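Long-range contacts in angiopoietin-related protein 6 (Homo sapiens, PDB 6Y43), which probably acts as a secreted angiopoietin-like growth factor, its fibrinogen-like globe domain likely serving to recognise partner molecules: residues V35-E40 and Y79-E84; I51-D56 and K212-I217; A109-D114 and G130-D135; D138-H143 and A176-N181. All coordinates share one frame; numbering follows the deposited sequence.

Contacts 1, 2 and 3 all belong to the curled antiparallel sheet of the fibrinogen-like globe. Contacts 1 and 2, with centres about 10 Å apart, meet at strand 48-54, which takes strands 33-40, 79-80 and 212-219 as partners. Their segments alternate along the chain, so the N-terminal strands and the late strand 212-219 are woven together. Contacts 3 and 4 follow in series, both nested inside the long loop that contact 2 closes. Contact 3 is a hairpin centred about 15 Å from contact 2. Contact 4, about 12 Å from contact 3, joins two loops, and bonds from Gln52 and Arg54 to 176-181 tie this loop region, which also holds the calcium site, to the sheet.

Contact 1: residues V35-E40 and Y79-E84; sequences VSVWCE and YWLGLE
The phenol oxygen of Tyr79 is met by two strands. The backbone N-H of Trp38 points at it in a nearly straight bond, with Trp38 N 3.0 Å from Tyr79 OH and an angle of 160° at the hydrogen, and Val50 O of strand 48-54 makes a weak hydrogen bond with the same hydroxyl. Chi1 of 73° sets Tyr79 CG in the crowded position between the backbone N and the carbonyl carbon, and the ring reaches across to 35-40 from there. Beside the polar bond, Tyr79 CE1 lies 4.2 Å from Trp38 CB; the indole beyond that carbon leads away and meets the Arg53 guanidinium in a cation-pi contact.

The second support is apolar. One methyl of Leu81, CD1, sits 4.0 Å from Val35 CG1 and equally 4.0 Å from Val37 CG1, so a single branch touches two alternate valines of the strand, its side chain crossing both obliquely. The nearest CA atoms, Val37 and Leu81, are 7.7 Å apart, too far for direct strand pairing, so the gap is spanned by the Tyr79 and Leu81 side chains.

Both segments pair instead with strand 48-54: Trp38 with Val50, Leu81 with Ile51 and Tyr79 with Arg53. Strand 24-30 lines the other edge of 33-40; Cys39 is disulfide-bonded to Cys12. Gly82 occupies the N-cap position that leads into helix 83-90.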
# COMPACT_ATOMS: atom_id res chain seq x y z
N VAL A 35 -6.46 11.18 11.44
CA VAL A 35 -6.79 10.77 10.08
C VAL A 35 -7.63 9.51 10.17
O VAL A 35 -7.37 8.64 11.01
CB VAL A 35 -5.51 10.50 9.26
CG1 VAL A 35 -5.84 10.06 7.86
CG2 VAL A 35 -4.63 11.72 9.25
N SER A 36 -8.64 9.39 9.31
CA SER A 36 -9.44 8.18 9.23
C SER A 36 -8.79 7.16 8.30
O SER A 36 -8.38 7.50 7.18
CB SER A 36 -10.86 8.47 8.75
OG SER A 36 -11.62 9.14 9.75
N VAL A 37 -8.72 5.91 8.75
CA VAL A 37 -8.13 4.82 7.98
C VAL A 37 -9.05 3.63 8.10
O VAL A 37 -9.84 3.53 9.04
CB VAL A 37 -6.72 4.43 8.48
CG1 VAL A 37 -5.90 5.65 8.69
CG2 VAL A 37 -6.86 3.62 9.78
N TRP A 38 -8.93 2.70 7.15
CA TRP A 38 -9.55 1.38 7.30
C TRP A 38 -8.61 0.46 8.08
O TRP A 38 -7.41 0.37 7.76
CB TRP A 38 -9.86 0.76 5.94
CG TRP A 38 -10.71 -0.47 6.03
CD1 TRP A 38 -10.29 -1.76 6.25
CD2 TRP A 38 -12.14 -0.53 5.91
NE1 TRP A 38 -11.37 -2.61 6.27
CE2 TRP A 38 -12.51 -1.89 6.05
CE3 TRP A 38 -13.13 0.43 5.68
CZ2 TRP A 38 -13.85 -2.31 6.00
CZ3 TRP A 38 -14.46 0.00 5.61
CH2 TRP A 38 -14.80 -1.35 5.77
N CYS A 39 -9.15 -0.21 9.10
CA CYS A 39 -8.44 -1.22 9.88
C CYS A 39 -9.00 -2.59 9.51
O CYS A 39 -10.21 -2.80 9.59
CB CYS A 39 -8.64 -1.04 11.39
SG CYS A 39 -8.01 0.42 12.17
N GLU A 40 -8.11 -3.50 9.10
CA GLU A 40 -8.43 -4.91 8.92
C GLU A 40 -8.21 -5.59 10.27
O GLU A 40 -7.07 -5.73 10.73
CB GLU A 40 -7.57 -5.53 7.81
CG GLU A 40 -7.63 -7.05 7.79
CD GLU A 40 -9.03 -7.55 7.59
OE1 GLU A 40 -9.66 -7.18 6.58
OE2 GLU A 40 -9.49 -8.32 8.45
N TYR A 79 -8.11 3.94 -1.74
CA TYR A 79 -7.38 5.10 -1.28
C TYR A 79 -5.89 4.83 -1.18
O TYR A 79 -5.43 3.69 -1.29
CB TYR A 79 -7.89 5.61 0.07
CG TYR A 79 -7.58 4.83 1.33
CD1 TYR A 79 -8.37 3.75 1.72
CD2 TYR A 79 -6.55 5.21 2.19
CE1 TYR A 79 -8.14 3.08 2.90
CE2 TYR A 79 -6.31 4.53 3.36
CZ TYR A 79 -7.12 3.48 3.71
OH TYR A 79 -6.91 2.82 4.88
N TRP A 80 -5.16 5.93 -1.00
CA TRP A 80 -3.72 5.97 -0.75
C TRP A 80 -3.53 6.88 0.46
O TRP A 80 -3.86 8.07 0.39
CB TRP A 80 -2.98 6.54 -1.96
CG TRP A 80 -1.52 6.80 -1.76
CD1 TRP A 80 -0.91 8.02 -1.62
CD2 TRP A 80 -0.47 5.82 -1.75
NE1 TRP A 80 0.46 7.84 -1.47
CE2 TRP A 80 0.74 6.50 -1.55
CE3 TRP A 80 -0.45 4.42 -1.84
CZ2 TRP A 80 1.98 5.84 -1.48
CZ3 TRP A 80 0.77 3.77 -1.75
CH2 TRP A 80 1.97 4.48 -1.57
N LEU A 81 -3.01 6.33 1.56
CA LEU A 81 -2.97 7.11 2.80
C LEU A 81 -2.08 8.33 2.67
O LEU A 81 -2.35 9.37 3.29
CB LEU A 81 -2.51 6.24 3.97
CG LEU A 81 -2.54 6.89 5.35
CD1 LEU A 81 -3.98 7.34 5.68
CD2 LEU A 81 -2.00 5.93 6.41
N GLY A 82 -0.99 8.22 1.90
CA GLY A 82 -0.07 9.31 1.67
C GLY A 82 1.34 9.00 2.14
O GLY A 82 1.54 8.42 3.21
N LEU A 83 2.32 9.41 1.33
CA LEU A 83 3.71 9.18 1.70
C LEU A 83 4.06 9.85 3.02
O LEU A 83 4.80 9.28 3.84
CB LEU A 83 4.61 9.68 0.59
CG LEU A 83 4.50 8.91 -0.72
CD1 LEU A 83 5.01 9.78 -1.87
CD2 LEU A 83 5.21 7.57 -0.69
N GLU A 84 3.57 11.07 3.24
CA GLU A 84 3.95 11.76 4.48
C GLU A 84 3.31 11.07 5.68
O GLU A 84 4.02 10.73 6.63
CB GLU A 84 3.61 13.25 4.39
CG GLU A 84 4.02 14.04 5.65
CD GLU A 84 5.53 13.99 5.93
OE1 GLU A 84 6.33 13.66 5.01
OE2 GLU A 84 5.93 14.28 7.09

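Contact 2: residues I51-D56 and K212-I217; sequences IQRRQD and KAAMLI. With EDO (1,2-ethanediol), chain C.
Lys212 runs beside Gln55 with its aliphatic chain, while its ammonium leaves for a salt bridge to Glu102 of strand 95-102. The Gln55 amide itself holds a 1,2-ethanediol, probably from the crystallisation liquor: NE2 donates to O1 at 3.1 Å, and the second hydroxyl, O2, lies over one face of the Arg53 guanidinium.

Ala213 forms a hydrogen-bonded antiparallel pair with Arg54. Ala213 N reaches Arg54 O at 3.0 Å, and Arg54 N returns to Ala213 O at 2.8 Å, almost straight at 175°. The Arg54 side chain bends away to the carbonyls of Gly182 and Leu180. At Ala214 the pairing is non-hydrogen-bonded, and its CA comes within 4.1 Å of Arg53 CA, the two side chains lying on the same face.

These strands, running at 170° to one another, belong to the sheet of the fibrinogen-like globe, and at Met215 their register is broken by a classic beta bulge. Ile51 and Gln52 both face this one residue: Ile51 N bonds to Met215 O at 2.8 Å, Gln52 N adds only a weak bond to that oxygen, and Met215 N bonds to Gln52 O at 2.9 Å. A bend at chi2 (-100°) sets Gln52 CD beside Met215; Gln52 OE1 lies 3.6 Å from Met215 CG and is buried without a polar partner, whereas NE2 bonds to Asn181.

The CB of Leu216 is directed away from 51-56, and its side chain packs on Leu100 and Trp48. Ile217 crosses Ile51 at about a right angle, CG1 meeting Ile51 CG2 at 3.9 Å.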
# COMPACT_ATOMS: atom_id res chain seq x y z
N ILE A 51 -2.94 1.14 4.15
CA ILE A 51 -2.32 2.34 3.58
C ILE A 51 -2.56 2.49 2.08
O ILE A 51 -2.29 3.57 1.54
CB ILE A 51 -0.81 2.42 3.87
CG1 ILE A 51 -0.03 1.31 3.14
CG2 ILE A 51 -0.56 2.31 5.36
CD1 ILE A 51 1.46 1.53 3.14
N GLN A 52 -3.12 1.48 1.43
CA GLN A 52 -3.40 1.50 0.01
C GLN A 52 -4.43 0.43 -0.25
O GLN A 52 -4.35 -0.65 0.34
CB GLN A 52 -2.14 1.20 -0.81
CG GLN A 52 -2.34 1.39 -2.28
CD GLN A 52 -2.57 0.10 -3.04
OE1 GLN A 52 -2.80 -0.96 -2.45
NE2 GLN A 52 -2.51 0.18 -4.37
N ARG A 53 -5.41 0.73 -1.11
CA ARG A 53 -6.38 -0.30 -1.48
C ARG A 53 -6.93 -0.01 -2.86
O ARG A 53 -7.30 1.13 -3.17
CB ARG A 53 -7.54 -0.39 -0.49
CG ARG A 53 -8.50 -1.51 -0.82
CD ARG A 53 -9.40 -1.83 0.38
NE ARG A 53 -10.03 -0.62 0.87
CZ ARG A 53 -10.50 -0.45 2.10
NH1 ARG A 53 -10.43 -1.41 3.00
NH2 ARG A 53 -11.03 0.71 2.42
N ARG A 54 -7.00 -1.06 -3.67
CA ARG A 54 -7.65 -1.07 -4.98
C ARG A 54 -8.75 -2.12 -5.00
O ARG A 54 -8.54 -3.24 -4.52
CB ARG A 54 -6.69 -1.43 -6.10
CG ARG A 54 -5.33 -0.74 -6.09
CD ARG A 54 -5.51 0.75 -6.15
NE ARG A 54 -6.09 1.25 -7.39
CZ ARG A 54 -5.41 1.47 -8.51
NH1 ARG A 54 -4.12 1.19 -8.58
NH2 ARG A 54 -6.02 1.97 -9.59
N GLN A 55 -9.88 -1.80 -5.63
CA GLN A 55 -10.96 -2.79 -5.63
C GLN A 55 -12.05 -2.51 -6.66
O GLN A 55 -12.86 -3.40 -6.94
CB GLN A 55 -11.60 -2.89 -4.25
CG GLN A 55 -12.30 -1.59 -3.80
CD GLN A 55 -12.79 -1.65 -2.36
OE1 GLN A 55 -12.18 -2.31 -1.51
NE2 GLN A 55 -13.90 -1.00 -2.08
N ASP A 56 -12.11 -1.30 -7.21
CA ASP A 56 -13.21 -1.04 -8.14
C ASP A 56 -13.00 0.08 -9.16
O ASP A 56 -13.93 0.39 -9.92
CB ASP A 56 -14.48 -0.75 -7.33
CG ASP A 56 -14.38 0.53 -6.48
OD1 ASP A 56 -13.44 1.32 -6.67
OD2 ASP A 56 -15.29 0.78 -5.65
N LYS A 212 -8.46 -7.15 -6.62
CA LYS A 212 -8.32 -6.45 -5.35
C LYS A 212 -6.85 -6.46 -4.97
O LYS A 212 -6.14 -7.44 -5.19
CB LYS A 212 -9.17 -7.05 -4.24
CG LYS A 212 -10.60 -7.29 -4.59
CD LYS A 212 -11.50 -7.05 -3.35
CE LYS A 212 -12.90 -7.62 -3.65
NZ LYS A 212 -13.21 -8.80 -2.78
N ALA A 213 -6.40 -5.35 -4.42
CA ALA A 213 -5.05 -5.26 -3.89
C ALA A 213 -5.07 -4.32 -2.70
O ALA A 213 -5.81 -3.35 -2.70
CB ALA A 213 -4.07 -4.76 -4.94
N ALA A 214 -4.26 -4.61 -1.69
CA ALA A 214 -4.16 -3.68 -0.57
C ALA A 214 -2.82 -3.85 0.11
O ALA A 214 -2.22 -4.92 0.06
CB ALA A 214 -5.29 -3.88 0.46
N MET A 215 -2.35 -2.77 0.71
CA MET A 215 -1.11 -2.72 1.45
C MET A 215 -1.44 -2.30 2.87
O MET A 215 -2.17 -1.31 3.07
CB MET A 215 -0.11 -1.74 0.83
CG MET A 215 0.14 -2.00 -0.64
SD MET A 215 1.25 -0.80 -1.42
CE MET A 215 2.84 -1.20 -0.67
N LEU A 216 -0.97 -3.06 3.86
CA LEU A 216 -1.36 -2.81 5.24
C LEU A 216 -0.12 -2.87 6.13
O LEU A 216 0.82 -3.60 5.84
CB LEU A 216 -2.40 -3.83 5.71
CG LEU A 216 -3.56 -4.12 4.73
CD1 LEU A 216 -3.18 -5.15 3.72
CD2 LEU A 216 -4.69 -4.57 5.59
N ILE A 217 -0.12 -2.11 7.22
CA ILE A 217 0.99 -2.15 8.16
C ILE A 217 0.51 -2.32 9.59
O ILE A 217 -0.63 -2.00 9.95
CB ILE A 217 1.88 -0.89 8.03
CG1 ILE A 217 1.07 0.36 8.35
CG2 ILE A 217 2.50 -0.85 6.66
CD1 ILE A 217 1.93 1.63 8.37
C1 EDO C . -14.16 -1.63 2.02
O1 EDO C . -14.76 -1.07 0.85
C2 EDO C . -13.79 -3.08 1.77
O2 EDO C . -12.70 -3.08 0.85

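Contact 3: residues A109-D114 and G130-D135; sequences ARAHYD and GQYHGD
The beta hairpin of strands 108-118 and 127-133 is held here by His112 and His133, an antiparallel hydrogen-bonded pair. His133 O is gripped twice: by His112 N at 2.8 Å, and by His112 ND1 at 3.0 Å, which stands 42° out of the carbonyl plane although the oxygen lies close to the plane of the His112 ring. The other ring nitrogen, His112 NE2, bonds to Glu44, so the imidazole is bound at both nitrogens, an environment that would be consistent with a protonated ring.

With chi1 at 53°, CG of His133 is set between the backbone N and the carbonyl carbon, and the ring comes over His112. Its face receives His112 CB in a CH-pi contact, 3.4 Å from CB to the ring centroid; the two imidazoles are nearly parallel but slid apart and barely overlap. At its edge, His133 NE2 donates in the ring plane to Asp114 OD1 at 3.1 Å, approaching from above a carboxylate turned 66° from the imidazole. An alanine at His133 would probably leave Asp114 OD1 without this donor and the flank of His112 CB uncovered.

On the opposite face, Tyr113 CZ meets Tyr132 CD1 at 3.6 Å, the rings oblique, and Ala111 CB touches the edge of Tyr132 at CE1, 3.8 Å away. Tyr113 OH continues to Asp138. Past the pairing, Arg110 N donates to Asp135 OD1 at 2.7 Å. At the other end one water bridges the strands, donating to Asp114 O and accepting from Gln131 N at 3.0 Å.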
# COMPACT_ATOMS: atom_id res chain seq x y z
N ALA A 109 -3.83 -14.14 -2.33
CA ALA A 109 -2.44 -14.39 -1.96
C ALA A 109 -1.94 -13.26 -1.08
O ALA A 109 -2.50 -12.15 -1.07
CB ALA A 109 -1.56 -14.57 -3.20
N ARG A 110 -0.88 -13.55 -0.32
CA ARG A 110 -0.36 -12.60 0.64
C ARG A 110 1.16 -12.56 0.61
O ARG A 110 1.82 -13.59 0.46
CB ARG A 110 -0.82 -12.97 2.07
CG ARG A 110 -2.29 -13.27 2.15
CD ARG A 110 -2.70 -13.57 3.58
NE ARG A 110 -4.09 -14.01 3.68
CZ ARG A 110 -4.63 -14.51 4.79
NH1 ARG A 110 -3.89 -14.61 5.88
NH2 ARG A 110 -5.90 -14.89 4.80
N ALA A 111 1.71 -11.36 0.80
CA ALA A 111 3.13 -11.14 0.98
C ALA A 111 3.35 -10.39 2.28
O ALA A 111 2.55 -9.52 2.65
CB ALA A 111 3.74 -10.37 -0.19
N HIS A 112 4.39 -10.77 3.02
CA HIS A 112 4.76 -10.14 4.27
C HIS A 112 6.21 -9.68 4.20
O HIS A 112 7.07 -10.39 3.67
CB HIS A 112 4.63 -11.09 5.47
CG HIS A 112 3.33 -11.82 5.55
ND1 HIS A 112 3.01 -12.88 4.73
CD2 HIS A 112 2.29 -11.68 6.40
CE1 HIS A 112 1.81 -13.33 5.04
NE2 HIS A 112 1.35 -12.62 6.05
N TYR A 113 6.48 -8.50 4.76
CA TYR A 113 7.84 -7.99 4.93
C TYR A 113 8.03 -7.58 6.38
O TYR A 113 7.28 -6.76 6.92
CB TYR A 113 8.12 -6.81 3.99
CG TYR A 113 7.95 -7.23 2.55
CD1 TYR A 113 6.69 -7.25 1.98
CD2 TYR A 113 9.03 -7.69 1.79
CE1 TYR A 113 6.51 -7.68 0.68
CE2 TYR A 113 8.84 -8.11 0.48
CZ TYR A 113 7.59 -8.12 -0.06
OH TYR A 113 7.39 -8.58 -1.36
N ASP A 114 9.02 -8.20 7.03
CA ASP A 114 9.31 -7.95 8.44
C ASP A 114 10.23 -6.74 8.52
O ASP A 114 11.44 -6.84 8.66
CB ASP A 114 9.92 -9.18 9.09
CG ASP A 114 8.91 -10.30 9.27
OD1 ASP A 114 7.71 -10.08 9.03
OD2 ASP A 114 9.31 -11.41 9.68
N GLY A 130 11.63 -5.26 5.12
CA GLY A 130 12.48 -6.28 5.69
C GLY A 130 12.43 -7.65 5.07
O GLY A 130 12.04 -7.82 3.89
N GLN A 131 12.70 -8.69 5.86
CA GLN A 131 12.66 -10.06 5.36
C GLN A 131 11.29 -10.47 4.84
O GLN A 131 10.27 -10.27 5.49
CB GLN A 131 13.12 -11.03 6.46
CG GLN A 131 13.14 -12.51 6.11
CD GLN A 131 13.95 -13.28 7.13
OE1 GLN A 131 13.71 -13.19 8.34
NE2 GLN A 131 14.95 -14.02 6.65
N TYR A 132 11.30 -11.13 3.68
CA TYR A 132 10.08 -11.56 3.02
C TYR A 132 9.59 -12.95 3.47
O TYR A 132 10.38 -13.86 3.71
CB TYR A 132 10.27 -11.58 1.49
CG TYR A 132 9.16 -12.33 0.78
CD1 TYR A 132 7.99 -11.70 0.43
CD2 TYR A 132 9.27 -13.71 0.50
CE1 TYR A 132 6.96 -12.37 -0.15
CE2 TYR A 132 8.24 -14.39 -0.10
CZ TYR A 132 7.08 -13.72 -0.43
OH TYR A 132 6.02 -14.35 -1.01
N HIS A 133 8.26 -13.10 3.53
CA HIS A 133 7.61 -14.42 3.54
C HIS A 133 6.18 -14.29 3.02
O HIS A 133 5.53 -13.27 3.23
CB HIS A 133 7.61 -15.04 4.96
CG HIS A 133 7.05 -14.16 6.04
ND1 HIS A 133 5.85 -14.42 6.67
CD2 HIS A 133 7.56 -13.06 6.64
CE1 HIS A 133 5.63 -13.50 7.59
NE2 HIS A 133 6.65 -12.66 7.59
N GLY A 134 5.69 -15.33 2.34
CA GLY A 134 4.29 -15.37 1.97
C GLY A 134 4.05 -16.23 0.75
O GLY A 134 4.98 -16.64 0.06
N ASP A 135 2.76 -16.50 0.47
CA ASP A 135 2.43 -17.32 -0.68
C ASP A 135 2.38 -16.53 -1.98
O ASP A 135 2.46 -17.13 -3.05
CB ASP A 135 1.10 -18.08 -0.46
CG ASP A 135 -0.10 -17.20 -0.19
OD1 ASP A 135 0.05 -16.05 0.18
OD2 ASP A 135 -1.23 -17.73 -0.30
O HOH W 1 13.82 -8.34 8.58

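Contact 4: residues D138-H143 and A176-N181; sequences DSLSWH and AHSNLN
Ser178 OG donates to Ser139 O at 2.8 Å, standing 37° out of the carbonyl plane, and the backbone N of His177 donates to His143 NE2 at 3.1 Å, tilted 21° from the imidazole plane. The other ring nitrogen, His143 ND1, bonds to Trp171 O, so the pattern is consistent with a neutral ring carrying its hydrogen on ND1. A water bridges the two loops: it donates to Asp138 O, accepts from Trp142 N and lies 2.8 Å from His177 ND1.

The loops come before and after helix 162-166 in the chain, in the calcium-bearing region of the fibrinogen-like globe, and 176-181 starts directly after Cys175 of the Cys162-Cys175 disulfide. The Trp142 side chain is about 12 Å from the calcium ion.

Around the polar bonds, the His177 ring lies in an offset stack on the five-membered ring of Trp142, centroids 4.3 Å apart and planes at 14°. His177 CD2 comes within 3.4 Å of Trp142 CE3, and Trp142 CB lies over the same imidazole. An alanine in place of His177 would probably leave the Trp142 indole without its stacked partner and the water with one contact fewer. At the edge of the His143 ring, CE1 abuts Ala176 CB at 3.5 Å.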
# COMPACT_ATOMS: atom_id res chain seq x y z
N ASP A 138 7.73 -12.81 -3.87
CA ASP A 138 8.37 -11.57 -3.41
C ASP A 138 8.55 -10.62 -4.59
O ASP A 138 9.63 -10.46 -5.16
CB ASP A 138 9.69 -11.86 -2.72
CG ASP A 138 10.33 -10.61 -2.12
OD1 ASP A 138 9.72 -9.51 -2.21
OD2 ASP A 138 11.44 -10.75 -1.57
N SER A 139 7.46 -9.94 -4.95
CA SER A 139 7.47 -9.02 -6.08
C SER A 139 7.58 -7.56 -5.65
O SER A 139 7.40 -6.67 -6.49
CB SER A 139 6.24 -9.24 -6.95
OG SER A 139 6.25 -10.55 -7.52
N LEU A 140 7.94 -7.29 -4.40
CA LEU A 140 8.31 -5.95 -3.97
C LEU A 140 9.79 -5.78 -3.65
O LEU A 140 10.27 -4.65 -3.58
CB LEU A 140 7.50 -5.52 -2.74
CG LEU A 140 7.37 -4.04 -2.44
CD1 LEU A 140 6.69 -3.20 -3.52
CD2 LEU A 140 6.64 -3.88 -1.09
N SER A 141 10.55 -6.87 -3.49
CA SER A 141 11.93 -6.71 -3.06
C SER A 141 12.76 -5.98 -4.10
O SER A 141 13.69 -5.26 -3.74
CB SER A 141 12.53 -8.09 -2.75
OG SER A 141 12.34 -8.39 -1.37
N TRP A 142 12.41 -6.11 -5.39
CA TRP A 142 13.17 -5.39 -6.41
C TRP A 142 13.05 -3.88 -6.27
O TRP A 142 13.84 -3.14 -6.88
CB TRP A 142 12.68 -5.79 -7.79
CG TRP A 142 13.72 -5.67 -8.89
CD1 TRP A 142 15.03 -6.05 -8.82
CD2 TRP A 142 13.51 -5.19 -10.22
NE1 TRP A 142 15.66 -5.82 -10.04
CE2 TRP A 142 14.74 -5.30 -10.91
CE3 TRP A 142 12.40 -4.66 -10.89
CZ2 TRP A 142 14.88 -4.89 -12.21
CZ3 TRP A 142 12.56 -4.26 -12.21
CH2 TRP A 142 13.78 -4.37 -12.85
N HIS A 143 12.09 -3.41 -5.48
CA HIS A 143 11.86 -1.99 -5.30
C HIS A 143 12.50 -1.45 -4.04
O HIS A 143 12.42 -0.25 -3.78
CB HIS A 143 10.36 -1.76 -5.28
CG HIS A 143 9.71 -2.16 -6.57
ND1 HIS A 143 9.69 -1.32 -7.66
CD2 HIS A 143 9.17 -3.32 -6.98
CE1 HIS A 143 9.09 -1.93 -8.66
NE2 HIS A 143 8.76 -3.14 -8.28
N ALA A 176 9.23 -2.57 -13.02
CA ALA A 176 8.57 -3.07 -11.83
C ALA A 176 8.28 -4.56 -11.84
O ALA A 176 7.84 -5.13 -12.85
CB ALA A 176 7.24 -2.33 -11.58
N HIS A 177 8.45 -5.14 -10.67
CA HIS A 177 7.88 -6.44 -10.35
C HIS A 177 6.46 -6.33 -9.80
O HIS A 177 5.72 -7.31 -9.85
CB HIS A 177 8.78 -7.16 -9.36
CG HIS A 177 10.05 -7.67 -9.98
ND1 HIS A 177 10.96 -8.42 -9.29
CD2 HIS A 177 10.57 -7.48 -11.22
CE1 HIS A 177 11.98 -8.71 -10.08
NE2 HIS A 177 11.76 -8.16 -11.26
N SER A 178 6.07 -5.17 -9.26
CA SER A 178 4.72 -4.95 -8.77
C SER A 178 4.30 -3.55 -9.15
O SER A 178 5.13 -2.65 -9.25
CB SER A 178 4.64 -5.14 -7.26
OG SER A 178 5.64 -4.45 -6.56
N ASN A 179 3.00 -3.35 -9.39
CA ASN A 179 2.52 -2.06 -9.87
C ASN A 179 1.15 -1.79 -9.25
O ASN A 179 0.17 -1.55 -9.94
CB ASN A 179 2.46 -2.04 -11.39
CG ASN A 179 2.19 -0.66 -11.96
OD1 ASN A 179 2.77 0.33 -11.52
ND2 ASN A 179 1.33 -0.60 -12.98
N LEU A 180 1.10 -1.81 -7.92
CA LEU A 180 -0.20 -1.81 -7.27
C LEU A 180 -0.91 -0.48 -7.39
O LEU A 180 -2.13 -0.43 -7.19
CB LEU A 180 -0.07 -2.20 -5.80
CG LEU A 180 0.50 -3.60 -5.54
CD1 LEU A 180 0.45 -3.90 -4.07
CD2 LEU A 180 -0.20 -4.67 -6.37
N ASN A 181 -0.21 0.61 -7.74
CA ASN A 181 -0.86 1.89 -7.98
C ASN A 181 -1.15 2.14 -9.45
O ASN A 181 -1.41 3.28 -9.84
CB ASN A 181 -0.02 3.02 -7.39
CG ASN A 181 -0.06 3.05 -5.88
OD1 ASN A 181 -0.96 2.47 -5.25
ND2 ASN A 181 0.90 3.73 -5.29
O HOH W 2 11.02 -8.48 -6.52